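Local coordinates for uncharacterized protein (PDB 3P02) that is of unknown function but probably combines an E-set-related N-terminal region with a BT_3044-like C-terminal region in one beta-rich chain, at residues Asp118-Ala123 with Asp206-Lys211. Numbering follows the deposited sequence.
Sequences DSQKWA and DRINYK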
# COMPACT_ATOMS: atom_id res chain seq x y z
N ASP A 118 -8.26 0.59 -1.66
CA ASP A 118 -6.83 0.48 -1.91
C ASP A 118 -6.43 0.87 -3.33
O ASP A 118 -5.26 0.75 -3.68
CB ASP A 118 -6.34 -0.95 -1.57
CG ASP A 118 -4.87 -1.06 -1.19
OD1 ASP A 118 -4.31 -0.07 -0.64
OD2 ASP A 118 -4.30 -2.15 -1.34
N SER A 119 -7.37 1.41 -4.13
CA SER A 119 -6.98 1.92 -5.45
C SER A 119 -6.45 3.38 -5.33
O SER A 119 -5.90 3.94 -6.29
CB SER A 119 -8.15 1.87 -6.44
OG SER A 119 -9.13 2.85 -6.11
N GLN A 120 -6.64 3.99 -4.14
CA GLN A 120 -6.25 5.37 -3.86
C GLN A 120 -5.07 5.40 -2.92
O GLN A 120 -4.91 4.47 -2.14
CB GLN A 120 -7.42 6.12 -3.21
CG GLN A 120 -8.73 5.98 -3.98
CD GLN A 120 -8.65 6.64 -5.32
OE1 GLN A 120 -8.50 7.86 -5.41
NE2 GLN A 120 -8.69 5.83 -6.41
N LYS A 121 -4.23 6.45 -3.00
CA LYS A 121 -3.08 6.60 -2.08
C LYS A 121 -3.54 7.49 -0.95
O LYS A 121 -3.86 8.66 -1.20
CB LYS A 121 -1.86 7.23 -2.79
CG LYS A 121 -1.20 6.30 -3.80
CD LYS A 121 0.20 6.77 -4.26
CE LYS A 121 0.13 8.13 -4.89
NZ LYS A 121 1.32 8.44 -5.75
N TRP A 122 -3.61 6.97 0.27
CA TRP A 122 -4.08 7.74 1.41
C TRP A 122 -2.94 8.21 2.27
O TRP A 122 -1.94 7.49 2.42
CB TRP A 122 -5.05 6.87 2.25
CG TRP A 122 -6.21 6.36 1.45
CD1 TRP A 122 -6.33 5.12 0.88
CD2 TRP A 122 -7.39 7.09 1.10
NE1 TRP A 122 -7.52 5.04 0.19
CE2 TRP A 122 -8.20 6.24 0.32
CE3 TRP A 122 -7.84 8.41 1.36
CZ2 TRP A 122 -9.44 6.64 -0.19
CZ3 TRP A 122 -9.07 8.82 0.84
CH2 TRP A 122 -9.85 7.94 0.07
N ALA A 123 -3.10 9.36 2.90
CA ALA A 123 -2.04 9.81 3.79
C ALA A 123 -2.60 10.56 4.97
O ALA A 123 -3.61 11.25 4.86
CB ALA A 123 -1.04 10.69 3.02
N ASP A 206 -7.06 6.51 -15.36
CA ASP A 206 -8.27 5.71 -15.57
C ASP A 206 -8.24 4.33 -14.90
O ASP A 206 -9.10 3.49 -15.20
CB ASP A 206 -8.50 5.52 -17.10
CG ASP A 206 -7.44 4.70 -17.82
OD1 ASP A 206 -6.58 4.06 -17.11
OD2 ASP A 206 -7.43 4.70 -19.06
N ARG A 207 -7.30 4.11 -13.94
CA ARG A 207 -7.10 2.76 -13.40
C ARG A 207 -8.36 2.08 -12.82
O ARG A 207 -8.52 0.89 -13.01
CB ARG A 207 -5.97 2.75 -12.38
CG ARG A 207 -6.26 3.53 -11.11
CD ARG A 207 -4.99 3.69 -10.30
NE ARG A 207 -5.26 4.42 -9.06
CZ ARG A 207 -5.38 5.74 -9.00
NH1 ARG A 207 -5.23 6.48 -10.10
NH2 ARG A 207 -5.60 6.34 -7.83
N ILE A 208 -9.25 2.83 -12.10
CA ILE A 208 -10.42 2.14 -11.51
C ILE A 208 -11.26 1.42 -12.58
O ILE A 208 -11.84 0.38 -12.30
CB ILE A 208 -11.29 3.13 -10.71
CG1 ILE A 208 -10.50 3.62 -9.48
CG2 ILE A 208 -12.64 2.48 -10.30
CD1 ILE A 208 -11.27 4.82 -8.68
N ASN A 209 -11.31 1.96 -13.80
CA ASN A 209 -12.09 1.33 -14.89
C ASN A 209 -11.59 -0.06 -15.27
O ASN A 209 -12.31 -0.79 -15.96
CB ASN A 209 -11.98 2.20 -16.14
CG ASN A 209 -12.52 3.58 -15.92
OD1 ASN A 209 -13.51 3.75 -15.22
ND2 ASN A 209 -11.96 4.54 -16.64
N TYR A 210 -10.32 -0.38 -14.89
CA TYR A 210 -9.65 -1.60 -15.33
C TYR A 210 -9.42 -2.59 -14.20
O TYR A 210 -8.66 -3.53 -14.35
CB TYR A 210 -8.31 -1.23 -16.05
CG TYR A 210 -8.65 -0.50 -17.33
CD1 TYR A 210 -9.03 -1.21 -18.47
CD2 TYR A 210 -8.71 0.90 -17.37
CE1 TYR A 210 -9.49 -0.55 -19.60
CE2 TYR A 210 -9.16 1.56 -18.52
CZ TYR A 210 -9.54 0.83 -19.63
OH TYR A 210 -10.00 1.48 -20.76
N LYS A 211 -10.08 -2.38 -13.07
CA LYS A 211 -9.94 -3.30 -11.93
C LYS A 211 -10.48 -4.71 -12.22
O LYS A 211 -11.62 -4.89 -12.68
CB LYS A 211 -10.70 -2.73 -10.73
CG LYS A 211 -9.97 -1.55 -10.08
CD LYS A 211 -10.84 -0.83 -9.03
CE LYS A 211 -11.10 -1.70 -7.82
NZ LYS A 211 -12.06 -1.06 -6.87
O HOH W 1 -11.93 1.68 -6.79
O HOH W 2 -6.41 9.21 -7.51
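The carbonyl O of Ser-119 is gripped side-on by Arg-207, whose NE and NH2 each reach it at 2.9 Å. Both bonds are bent at the hydrogen, near 145°, as expected when two nitrogens share one acceptor, and the oxygen lies almost in the guanidinium plane. The arginine chain is extended, with CD (chi2 -169°) and NE (chi3 -179°) both anti, and this straight run brings NE to the Ser-119 carbonyl. Its NH1 turns back to Tyr-204 O, so the guanidinium ties its own loop to the other segment.

The amide of Gln-120 lies nearly parallel to the guanidinium, but its NE2 and Arg-207 NH2 are two donors 3.4 Å apart and form no bond. NE2 instead points almost straight at Ser-119 OG, 3.0 Å away, while OE1 binds Arg-83. Ser-119 OG also pairs with Asp-117. The CD1 methyl of Ile-208 rests in van der Waals contact against Gln-120 NE2, 3.6 Å away. A water links Ser-119 OG to Lys-211 NZ.

An alanine in place of Arg-207 would probably leave Ser-119 O without these two donors and Tyr-204 O without its NH1 partner. The arrangement is a bidentate, side-on arginine-to-carbonyl hydrogen-bond pair, joining the loop before strand 122-130 to the 3-10 turn before strand 211-220 of the antiparallel sheet, consistent with a junction between the two family regions.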